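Local coordinates for protein fuculose-1-phosphate aldolase (Glaciozyma antarctica, PDB 4XXF) that is a zinc-binding enzyme of the class II aldolase and adducin family, each subunit folded around a central mixed beta-sheet flanked by helices, at residues Val112-His117 against Thr188-Ala193; His181-Val186 against Ala195-Leu200; Thr7-Phe12 against Ala236-Ala241. One frame throughout, in Å; residues are numbered along the deposited sequence. Where two conformers were deposited one is given.

How the contacts relate
Contacts 1 and 2 share helix 190-213, which lies across two neighbouring antiparallel strands of the central sheet, 114-118 and 182-187; their centres are 10 Å apart. Two polar links tie them: a probable hydrogen bond of 2.7 Å between His117 ND1 and Leu183 O, and another of 2.8 Å between Thr185 OG1 and Ala193 O. Both reach the zinc ion, contact 1 through His117 and contact 2 through His181; His119 is the third protein ligand. Contact 3 lies farther out, its centre 11 Å from that of contact 1 and 18 Å from that of contact 2, where helix 234-256 packs on helix 190-213 and the N-terminal segment reaches its N-cap, Thr189.

Contact 1. Residues Val112-His117 against Thr188-Ala193; sequences VQAICH and TTIDSA. With ZN (zinc ion), chain B.
Ala114 and Ile190 bring their CA atoms to 5.0 Å where the first turn of helix 190-213 settles on strand 114-118, at a classic beta bulge, where Gln113 and Ala114 both face Gly187. The methyl of Ala114 points at the helix and meets Ile190 CA at 3.5 Å, a tight carbon contact that suits so small a residue. Ile190 CG1 also touches this methyl, and Ala193 CB, one turn on, lies 3.8 Å from Cys116 SG. With SG anti to the carbonyl carbon (chi1 -57°), the sulphur meets that alanine methyl. At the other end Gln113, in one of two conformers, lays CG against Thr188 O. Thr189 is the N-cap: Ser192 N donates to its OG1 at 3.0 Å, nearly straight at 163°, while Thr189 N gives a weak return bond to Ser192 OG, completing a capping box; Ser192 OG also bonds Glu234. The same strand carries His117 near its end, whose NE2 binds the zinc ion at 2.1 Å. No hydrogen bond crosses between the segments; Ala114 and Ala193 keep the approach close, with Cys116 and the Ile190 branch beside them. Apolar contact thus seats the first helical turn, its Ser192 amide satisfied by the cap, on the strand that supplies a zinc ligand.

Contact 2. Residues His181-Val186 against Ala195-Leu200; sequences HGLLTV and AWFIML. With ZN (zinc ion), chain B.
The Phe197 ring has Leu183 CD1 over one face and Thr185 OG1 at its edge, in the ring plane, while the rings of Phe33 and Phe38 meet it at inclined angles. Its CG is anti to the backbone N (chi1 -161°), and CE2 touches Leu183 CB at 3.8 Å. Trp196 turns an edge instead: CD1 lies 3.3 Å from Val186 O, near the indole plane, NE1 is hydrogen-bonded to Glu234, and Lys174 makes a cation-pi contact with the ring. Against the helix backbone, the methyl of Thr185 sits 3.6 Å from Phe197 N; its hydroxyl, turned between the backbone N and the carbonyl carbon, is hydrogen-bonded to Ala193 O. Leu183 and Leu200 cross obliquely, their CD2 atoms 3.8 Å apart. Strand 182-186 and helix 195-200 run roughly antiparallel, at 148°, with their axes 7.7 Å apart at closest approach. Gly182 suits its place because a CB at these backbone angles would collide with the carbonyl O of His181. His181 NE2 binds the zinc ion at 2.1 Å, with water 3 at its ring edge; three histidines and three waters make the metal six-coordinate. The chemistry thus divides: an apolar layer of branched and aromatic side chains fixes the helix on one side of the strand, and the residue just before the strand supplies a metal ligand.

Contact 3. Residues Thr7-Phe12 against Ala236-Ala241; sequences TKPPTF and AGYFQA
Thr7 OG1 is gripped twice, donating to the carbonyl O of Ala4 and accepting from the amide NE2 of Gln235, and this fixes the side chain that then turns its methyl to Phe239. The hydroxyl lies between the backbone N and the carbonyl carbon (chi1 68°), which leaves CG2 beside the N, 4.0 Å from Phe239 CB; the two side chains cross at a slant. A threonine fits here because it offers one polar and one apolar branch from the same carbon.

Tyr238 carries most of the remaining contact. Its CG is anti to the backbone N (chi1 -165°), and the side chain meets the chain from Thr7 to Pro9 residue by residue. Thr7 O touches the root of the side chain, 3.3 Å from Tyr238 CB. The peptide between Lys8 and Pro9 lies over one face, Lys8 C standing 3.6 Å above the ring plane and offset toward the rim. Pro9 CG then meets Tyr238 CE2 at 3.7 Å, and Pro9 CA comes to 3.2 Å from Tyr238 OH. Proline suits this place because its ring gives compact apolar surface. Farther on, the carbonyl O of Pro10 stands 3.3 Å above the centre of the Phe12 ring, which also meets Trp21 of helix 15-36.

Within the two segments contact is by packing; the Gln235 bond, just before the second segment, adds a polar tie to the same helix. The N-terminal arm leads into helix 15-36, and Tyr238 also packs on Thr189 and Asp191 at the start of helix 190-213. Phe239, on helix 234-256, packs edge-to-face with Phe62 of the second subunit, placing this contact beside a subunit interface.

Contact 1. Residues Val112-His117 against Thr188-Ala193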
loop_
_atom_site.group_PDB
_atom_site.type_symbol
_atom_site.label_atom_id
_atom_site.label_comp_id
_atom_site.label_asym_id
_atom_site.label_seq_id
_atom_site.Cartn_x
_atom_site.Cartn_y
_atom_site.Cartn_z
ATOM N N VAL A 112 -19.119 -11.283 -26.531
ATOM C CA VAL A 112 -17.978 -10.933 -25.703
ATOM C C VAL A 112 -16.899 -10.314 -26.574
ATOM O O VAL A 112 -16.288 -10.975 -27.434
ATOM C CB VAL A 112 -17.434 -12.152 -24.939
ATOM C CG1 VAL A 112 -16.061 -11.846 -24.366
ATOM C CG2 VAL A 112 -18.392 -12.535 -23.824
ATOM N N GLN A 113 -16.652 -9.031 -26.337
ATOM C CA GLN A 113 -15.691 -8.313 -27.146
ATOM C C GLN A 113 -14.340 -8.217 -26.447
ATOM O O GLN A 113 -13.315 -8.101 -27.106
ATOM C CB GLN A 113 -16.247 -6.929 -27.489
ATOM C CG GLN A 113 -17.525 -7.000 -28.327
ATOM C CD GLN A 113 -17.331 -7.799 -29.604
ATOM O OE1 GLN A 113 -16.650 -7.355 -30.522
ATOM N NE2 GLN A 113 -17.913 -8.992 -29.657
ATOM N N ALA A 114 -14.341 -8.298 -25.122
ATOM C CA ALA A 114 -13.111 -8.119 -24.355
ATOM C C ALA A 114 -13.040 -9.082 -23.196
ATOM O O ALA A 114 -14.068 -9.399 -22.575
ATOM C CB ALA A 114 -13.012 -6.690 -23.836
ATOM N N ILE A 115 -11.826 -9.542 -22.906
ATOM C CA ILE A 115 -11.593 -10.480 -21.811
ATOM C C ILE A 115 -10.359 -10.034 -21.050
ATOM O O ILE A 115 -9.360 -9.663 -21.661
ATOM C CB ILE A 115 -11.422 -11.934 -22.346
ATOM C CG1 ILE A 115 -12.646 -12.368 -23.164
ATOM C CG2 ILE A 115 -11.135 -12.908 -21.207
ATOM C CD1 ILE A 115 -12.492 -13.719 -23.811
ATOM N N CYS A 116 -10.443 -10.067 -19.716
ATOM C CA CYS A 116 -9.332 -9.686 -18.836
ATOM C C CYS A 116 -8.923 -10.817 -17.925
ATOM O O CYS A 116 -9.763 -11.414 -17.261
ATOM C CB CYS A 116 -9.697 -8.495 -17.944
ATOM S SG CYS A 116 -10.213 -6.997 -18.766
ATOM N N HIS A 117 -7.623 -11.070 -17.857
ATOM C CA HIS A 117 -7.085 -12.024 -16.915
ATOM C C HIS A 117 -5.721 -11.560 -16.419
ATOM O O HIS A 117 -4.877 -11.139 -17.197
ATOM C CB HIS A 117 -6.966 -13.397 -17.561
ATOM C CG HIS A 117 -6.259 -14.399 -16.711
ATOM N ND1 HIS A 117 -6.757 -14.837 -15.501
ATOM C CD2 HIS A 117 -5.082 -15.039 -16.888
ATOM C CE1 HIS A 117 -5.920 -15.716 -14.977
ATOM N NE2 HIS A 117 -4.886 -15.849 -15.794
ATOM N N THR A 188 -18.943 -6.954 -22.936
ATOM C CA THR A 188 -19.345 -6.515 -24.265
ATOM C C THR A 188 -18.513 -5.315 -24.695
ATOM O O THR A 188 -18.519 -4.952 -25.871
ATOM C CB THR A 188 -20.838 -6.157 -24.330
ATOM O OG1 THR A 188 -21.116 -5.059 -23.450
ATOM C CG2 THR A 188 -21.699 -7.366 -23.957
ATOM N N THR A 189 -17.816 -4.706 -23.736
ATOM C CA THR A 189 -16.840 -3.653 -24.006
ATOM C C THR A 189 -15.607 -3.919 -23.177
ATOM O O THR A 189 -15.672 -4.632 -22.177
ATOM C CB THR A 189 -17.347 -2.231 -23.672
ATOM O OG1 THR A 189 -17.706 -2.162 -22.282
ATOM C CG2 THR A 189 -18.530 -1.846 -24.549
ATOM N N ILE A 190 -14.477 -3.363 -23.600
ATOM C CA ILE A 190 -13.273 -3.366 -22.779
ATOM C C ILE A 190 -13.582 -2.759 -21.414
ATOM O O ILE A 190 -13.192 -3.290 -20.378
ATOM C CB ILE A 190 -12.152 -2.563 -23.446
ATOM C CG1 ILE A 190 -11.716 -3.219 -24.753
ATOM C CG2 ILE A 190 -10.969 -2.369 -22.500
ATOM C CD1 ILE A 190 -11.011 -2.250 -25.684
ATOM N N ASP A 191 -14.328 -1.659 -21.431
ATOM C CA ASP A 191 -14.611 -0.925 -20.202
ATOM C C ASP A 191 -15.343 -1.784 -19.180
ATOM O O ASP A 191 -14.959 -1.831 -18.016
ATOM C CB ASP A 191 -15.447 0.310 -20.521
ATOM C CG ASP A 191 -14.776 1.237 -21.519
ATOM O OD1 ASP A 191 -14.636 2.439 -21.212
ATOM O OD2 ASP A 191 -14.384 0.774 -22.613
ATOM N N SER A 192 -16.397 -2.478 -19.609
ATOM C CA SER A 192 -17.135 -3.270 -18.639
ATOM C C SER A 192 -16.300 -4.446 -18.137
ATOM O O SER A 192 -16.336 -4.744 -16.951
ATOM C CB SER A 192 -18.475 -3.753 -19.208
ATOM O OG SER A 192 -18.309 -4.669 -20.275
ATOM N N ALA A 193 -15.533 -5.102 -19.005
ATOM C CA ALA A 193 -14.662 -6.183 -18.541
ATOM C C ALA A 193 -13.689 -5.690 -17.465
ATOM O O ALA A 193 -13.427 -6.390 -16.481
ATOM C CB ALA A 193 -13.893 -6.784 -19.701
HETATM ZN ZN ZN B . -3.343 -17.264 -15.713
HETATM O O HOH W 1 -1.982 -18.717 -16.093
HETATM O O HOH W 2 -2.048 -16.157 -17.056
HETATM O O HOH W 3 -4.190 -18.139 -17.536
#

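Contact 2. Residues His181-Val186 against Ala195-Leu200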
loop_
_atom_site.group_PDB
_atom_site.type_symbol
_atom_site.label_atom_id
_atom_site.label_comp_id
_atom_site.label_asym_id
_atom_site.label_seq_id
_atom_site.Cartn_x
_atom_site.Cartn_y
_atom_site.Cartn_z
ATOM N N HIS A 181 -5.678 -20.137 -9.058
ATOM C CA HIS A 181 -5.212 -19.470 -10.263
ATOM C C HIS A 181 -5.479 -17.978 -10.151
ATOM O O HIS A 181 -4.535 -17.182 -10.035
ATOM C CB HIS A 181 -5.889 -20.104 -11.487
ATOM C CG HIS A 181 -5.392 -19.598 -12.804
ATOM N ND1 HIS A 181 -5.839 -20.108 -14.003
ATOM C CD2 HIS A 181 -4.489 -18.637 -13.118
ATOM C CE1 HIS A 181 -5.239 -19.480 -15.001
ATOM N NE2 HIS A 181 -4.410 -18.586 -14.489
ATOM N N GLY A 182 -6.752 -17.599 -10.146
ATOM C CA GLY A 182 -7.095 -16.192 -10.056
ATOM C C GLY A 182 -8.391 -15.896 -10.775
ATOM O O GLY A 182 -9.267 -16.750 -10.871
ATOM N N LEU A 183 -8.480 -14.688 -11.305
ATOM C CA LEU A 183 -9.730 -14.157 -11.839
ATOM C C LEU A 183 -9.702 -13.984 -13.344
ATOM O O LEU A 183 -8.670 -13.651 -13.922
ATOM C CB LEU A 183 -10.030 -12.800 -11.208
ATOM C CG LEU A 183 -9.956 -12.711 -9.685
ATOM C CD1 LEU A 183 -10.203 -11.266 -9.279
ATOM C CD2 LEU A 183 -10.971 -13.624 -9.057
ATOM N N LEU A 184 -10.860 -14.151 -13.968
ATOM C CA LEU A 184 -11.036 -13.783 -15.366
ATOM C C LEU A 184 -12.405 -13.123 -15.525
ATOM O O LEU A 184 -13.397 -13.600 -14.954
ATOM C CB LEU A 184 -10.899 -15.015 -16.266
ATOM C CG LEU A 184 -11.095 -14.828 -17.774
ATOM C CD1 LEU A 184 -10.286 -15.850 -18.540
ATOM C CD2 LEU A 184 -12.558 -14.956 -18.178
ATOM N N THR A 185 -12.465 -12.030 -16.290
ATOM C CA THR A 185 -13.728 -11.345 -16.535
ATOM C C THR A 185 -13.923 -11.126 -18.020
ATOM O O THR A 185 -12.963 -11.120 -18.795
ATOM C CB THR A 185 -13.815 -9.987 -15.816
ATOM O OG1 THR A 185 -12.788 -9.124 -16.321
ATOM C CG2 THR A 185 -13.653 -10.163 -14.312
ATOM N N VAL A 186 -15.181 -10.958 -18.421
ATOM C CA VAL A 186 -15.509 -10.720 -19.822
ATOM C C VAL A 186 -16.461 -9.542 -19.927
ATOM O O VAL A 186 -17.132 -9.188 -18.955
ATOM C CB VAL A 186 -16.147 -11.968 -20.489
ATOM C CG1 VAL A 186 -15.254 -13.186 -20.306
ATOM C CG2 VAL A 186 -17.547 -12.222 -19.924
ATOM N N ALA A 195 -14.179 -2.977 -15.454
ATOM C CA ALA A 195 -14.944 -2.711 -14.240
ATOM C C ALA A 195 -15.160 -3.988 -13.457
ATOM O O ALA A 195 -14.966 -4.020 -12.241
ATOM C CB ALA A 195 -16.298 -2.068 -14.552
ATOM N N TRP A 196 -15.552 -5.058 -14.142
ATOM C CA TRP A 196 -15.814 -6.299 -13.423
ATOM C C TRP A 196 -14.544 -6.845 -12.766
ATOM O O TRP A 196 -14.607 -7.369 -11.652
ATOM C CB TRP A 196 -16.436 -7.358 -14.334
ATOM C CG TRP A 196 -17.654 -6.922 -15.099
ATOM C CD1 TRP A 196 -17.957 -7.287 -16.386
ATOM C CD2 TRP A 196 -18.745 -6.091 -14.650
ATOM N NE1 TRP A 196 -19.151 -6.724 -16.766
ATOM C CE2 TRP A 196 -19.646 -5.977 -15.726
ATOM C CE3 TRP A 196 -19.041 -5.422 -13.453
ATOM C CZ2 TRP A 196 -20.835 -5.255 -15.636
ATOM C CZ3 TRP A 196 -20.219 -4.695 -13.369
ATOM C CH2 TRP A 196 -21.096 -4.609 -14.458
ATOM N N PHE A 197 -13.395 -6.706 -13.421
ATOM C CA PHE A 197 -12.154 -7.182 -12.817
ATOM C C PHE A 197 -11.800 -6.357 -11.579
ATOM O O PHE A 197 -11.469 -6.916 -10.530
ATOM C CB PHE A 197 -10.994 -7.163 -13.823
ATOM C CG PHE A 197 -9.849 -8.036 -13.405
ATOM C CD1 PHE A 197 -8.942 -7.602 -12.447
ATOM C CD2 PHE A 197 -9.692 -9.302 -13.932
ATOM C CE1 PHE A 197 -7.905 -8.419 -12.024
ATOM C CE2 PHE A 197 -8.638 -10.104 -13.527
ATOM C CZ PHE A 197 -7.752 -9.662 -12.570
ATOM N N ILE A 198 -11.856 -5.032 -11.690
ATOM C CA ILE A 198 -11.573 -4.158 -10.552
ATOM C C ILE A 198 -12.502 -4.478 -9.381
ATOM O O ILE A 198 -12.069 -4.573 -8.220
ATOM C CB ILE A 198 -11.721 -2.671 -10.945
ATOM C CG1 ILE A 198 -10.588 -2.259 -11.885
ATOM C CG2 ILE A 198 -11.709 -1.773 -9.718
ATOM C CD1 ILE A 198 -10.858 -0.928 -12.608
ATOM N N MET A 199 -13.789 -4.635 -9.674
ATOM C CA MET A 199 -14.760 -4.883 -8.616
ATOM C C MET A 199 -14.594 -6.260 -8.003
ATOM O O MET A 199 -14.792 -6.428 -6.797
ATOM C CB MET A 199 -16.185 -4.685 -9.142
ATOM C CG MET A 199 -16.452 -3.233 -9.538
ATOM S SD MET A 199 -18.118 -2.979 -10.187
ATOM C CE MET A 199 -19.080 -3.011 -8.672
ATOM N N LEU A 200 -14.243 -7.253 -8.814
ATOM C CA LEU A 200 -14.091 -8.614 -8.294
ATOM C C LEU A 200 -12.825 -8.727 -7.449
ATOM O O LEU A 200 -12.856 -9.331 -6.377
ATOM C CB LEU A 200 -14.076 -9.636 -9.439
ATOM C CG LEU A 200 -14.066 -11.116 -9.053
ATOM C CD1 LEU A 200 -15.242 -11.443 -8.148
ATOM C CD2 LEU A 200 -14.119 -11.941 -10.315
HETATM ZN ZN ZN B . -3.343 -17.264 -15.713
HETATM O O HOH W 1 -1.982 -18.717 -16.093
HETATM O O HOH W 2 -2.048 -16.157 -17.056
HETATM O O HOH W 3 -4.190 -18.139 -17.536
#

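Contact 3. Residues Thr7-Phe12 against Ala236-Ala241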
loop_
_atom_site.group_PDB
_atom_site.type_symbol
_atom_site.label_atom_id
_atom_site.label_comp_id
_atom_site.label_asym_id
_atom_site.label_seq_id
_atom_site.Cartn_x
_atom_site.Cartn_y
_atom_site.Cartn_z
ATOM N N THR A 7 -22.704 5.916 -20.674
ATOM C CA THR A 7 -22.733 4.495 -20.341
ATOM C C THR A 7 -22.475 3.630 -21.562
ATOM O O THR A 7 -22.592 2.407 -21.505
ATOM C CB THR A 7 -24.080 4.078 -19.734
ATOM O OG1 THR A 7 -25.106 4.175 -20.732
ATOM C CG2 THR A 7 -24.440 4.964 -18.553
ATOM N N LYS A 8 -22.137 4.278 -22.671
ATOM C CA LYS A 8 -21.881 3.591 -23.931
ATOM C C LYS A 8 -20.657 4.185 -24.598
ATOM O O LYS A 8 -20.335 5.348 -24.366
ATOM C CB LYS A 8 -23.081 3.706 -24.878
ATOM C CG LYS A 8 -24.414 3.222 -24.323
ATOM C CD LYS A 8 -25.552 3.596 -25.271
ATOM C CE LYS A 8 -26.909 3.453 -24.598
ATOM N NZ LYS A 8 -28.003 4.113 -25.371
ATOM N N PRO A 9 -19.974 3.399 -25.443
ATOM C CA PRO A 9 -18.837 3.930 -26.200
ATOM C C PRO A 9 -19.272 5.047 -27.144
ATOM O O PRO A 9 -20.455 5.135 -27.482
ATOM C CB PRO A 9 -18.336 2.714 -26.996
ATOM C CG PRO A 9 -18.896 1.529 -26.299
ATOM C CD PRO A 9 -20.194 1.964 -25.700
ATOM N N PRO A 10 -18.332 5.896 -27.579
ATOM C CA PRO A 10 -18.691 6.892 -28.597
ATOM C C PRO A 10 -19.067 6.239 -29.929
ATOM O O PRO A 10 -18.742 5.076 -30.154
ATOM C CB PRO A 10 -17.415 7.727 -28.740
ATOM C CG PRO A 10 -16.322 6.828 -28.273
ATOM C CD PRO A 10 -16.915 5.982 -27.188
ATOM N N THR A 11 -19.769 6.972 -30.787
ATOM C CA THR A 11 -20.095 6.477 -32.123
ATOM C C THR A 11 -18.822 6.471 -32.964
ATOM O O THR A 11 -17.969 7.341 -32.803
ATOM C CB THR A 11 -21.183 7.335 -32.801
ATOM O OG1 THR A 11 -22.315 7.440 -31.930
ATOM C CG2 THR A 11 -21.626 6.710 -34.113
ATOM N N PHE A 12 -18.688 5.490 -33.853
ATOM C CA PHE A 12 -17.511 5.407 -34.709
ATOM C C PHE A 12 -17.870 5.611 -36.169
ATOM O O PHE A 12 -18.741 4.928 -36.716
ATOM C CB PHE A 12 -16.814 4.064 -34.526
ATOM C CG PHE A 12 -16.480 3.751 -33.098
ATOM C CD1 PHE A 12 -15.542 4.506 -32.414
ATOM C CD2 PHE A 12 -17.110 2.706 -32.438
ATOM C CE1 PHE A 12 -15.233 4.221 -31.090
ATOM C CE2 PHE A 12 -16.799 2.418 -31.118
ATOM C CZ PHE A 12 -15.860 3.174 -30.452
ATOM N N ALA A 236 -24.069 -0.416 -16.952
ATOM C CA ALA A 236 -23.573 -0.054 -15.625
ATOM C C ALA A 236 -22.084 -0.346 -15.487
ATOM O O ALA A 236 -21.351 0.429 -14.874
ATOM C CB ALA A 236 -24.350 -0.784 -14.538
ATOM N N GLY A 237 -21.636 -1.453 -16.070
ATOM C CA GLY A 237 -20.219 -1.774 -16.067
ATOM C C GLY A 237 -19.393 -0.726 -16.777
ATOM O O GLY A 237 -18.356 -0.290 -16.276
ATOM N N TYR A 238 -19.873 -0.308 -17.947
ATOM C CA TYR A 238 -19.207 0.738 -18.707
ATOM C C TYR A 238 -19.028 1.990 -17.840
ATOM O O TYR A 238 -17.942 2.567 -17.746
ATOM C CB TYR A 238 -20.006 1.068 -19.984
ATOM C CG TYR A 238 -19.205 1.873 -20.976
ATOM C CD1 TYR A 238 -19.120 3.257 -20.882
ATOM C CD2 TYR A 238 -18.484 1.237 -21.967
ATOM C CE1 TYR A 238 -18.348 3.987 -21.774
ATOM C CE2 TYR A 238 -17.713 1.948 -22.855
ATOM C CZ TYR A 238 -17.643 3.316 -22.755
ATOM O OH TYR A 238 -16.849 3.993 -23.655
ATOM N N PHE A 239 -20.104 2.403 -17.187
ATOM C CA PHE A 239 -20.066 3.618 -16.380
ATOM C C PHE A 239 -19.179 3.448 -15.137
ATOM O O PHE A 239 -18.416 4.352 -14.763
ATOM C CB PHE A 239 -21.492 4.009 -15.981
ATOM C CG PHE A 239 -21.613 5.393 -15.415
ATOM C CD1 PHE A 239 -21.352 6.502 -16.201
ATOM C CD2 PHE A 239 -22.028 5.588 -14.109
ATOM C CE1 PHE A 239 -21.476 7.785 -15.682
ATOM C CE2 PHE A 239 -22.155 6.870 -13.588
ATOM C CZ PHE A 239 -21.882 7.963 -14.383
ATOM N N GLN A 240 -19.256 2.287 -14.499
ATOM C CA GLN A 240 -18.475 2.050 -13.288
ATOM C C GLN A 240 -16.958 2.041 -13.560
ATOM O O GLN A 240 -16.174 2.391 -12.674
ATOM C CB GLN A 240 -18.928 0.744 -12.621
ATOM C CG GLN A 240 -20.248 0.885 -11.855
ATOM C CD GLN A 240 -20.874 -0.448 -11.460
ATOM O OE1 GLN A 240 -21.251 -1.256 -12.315
ATOM N NE2 GLN A 240 -20.996 -0.679 -10.163
ATOM N N ALA A 241 -16.550 1.691 -14.779
ATOM C CA ALA A 241 -15.137 1.736 -15.156
ATOM C C ALA A 241 -14.668 3.149 -15.477
ATOM O O ALA A 241 -13.464 3.408 -15.456
ATOM C CB ALA A 241 -14.875 0.841 -16.368
#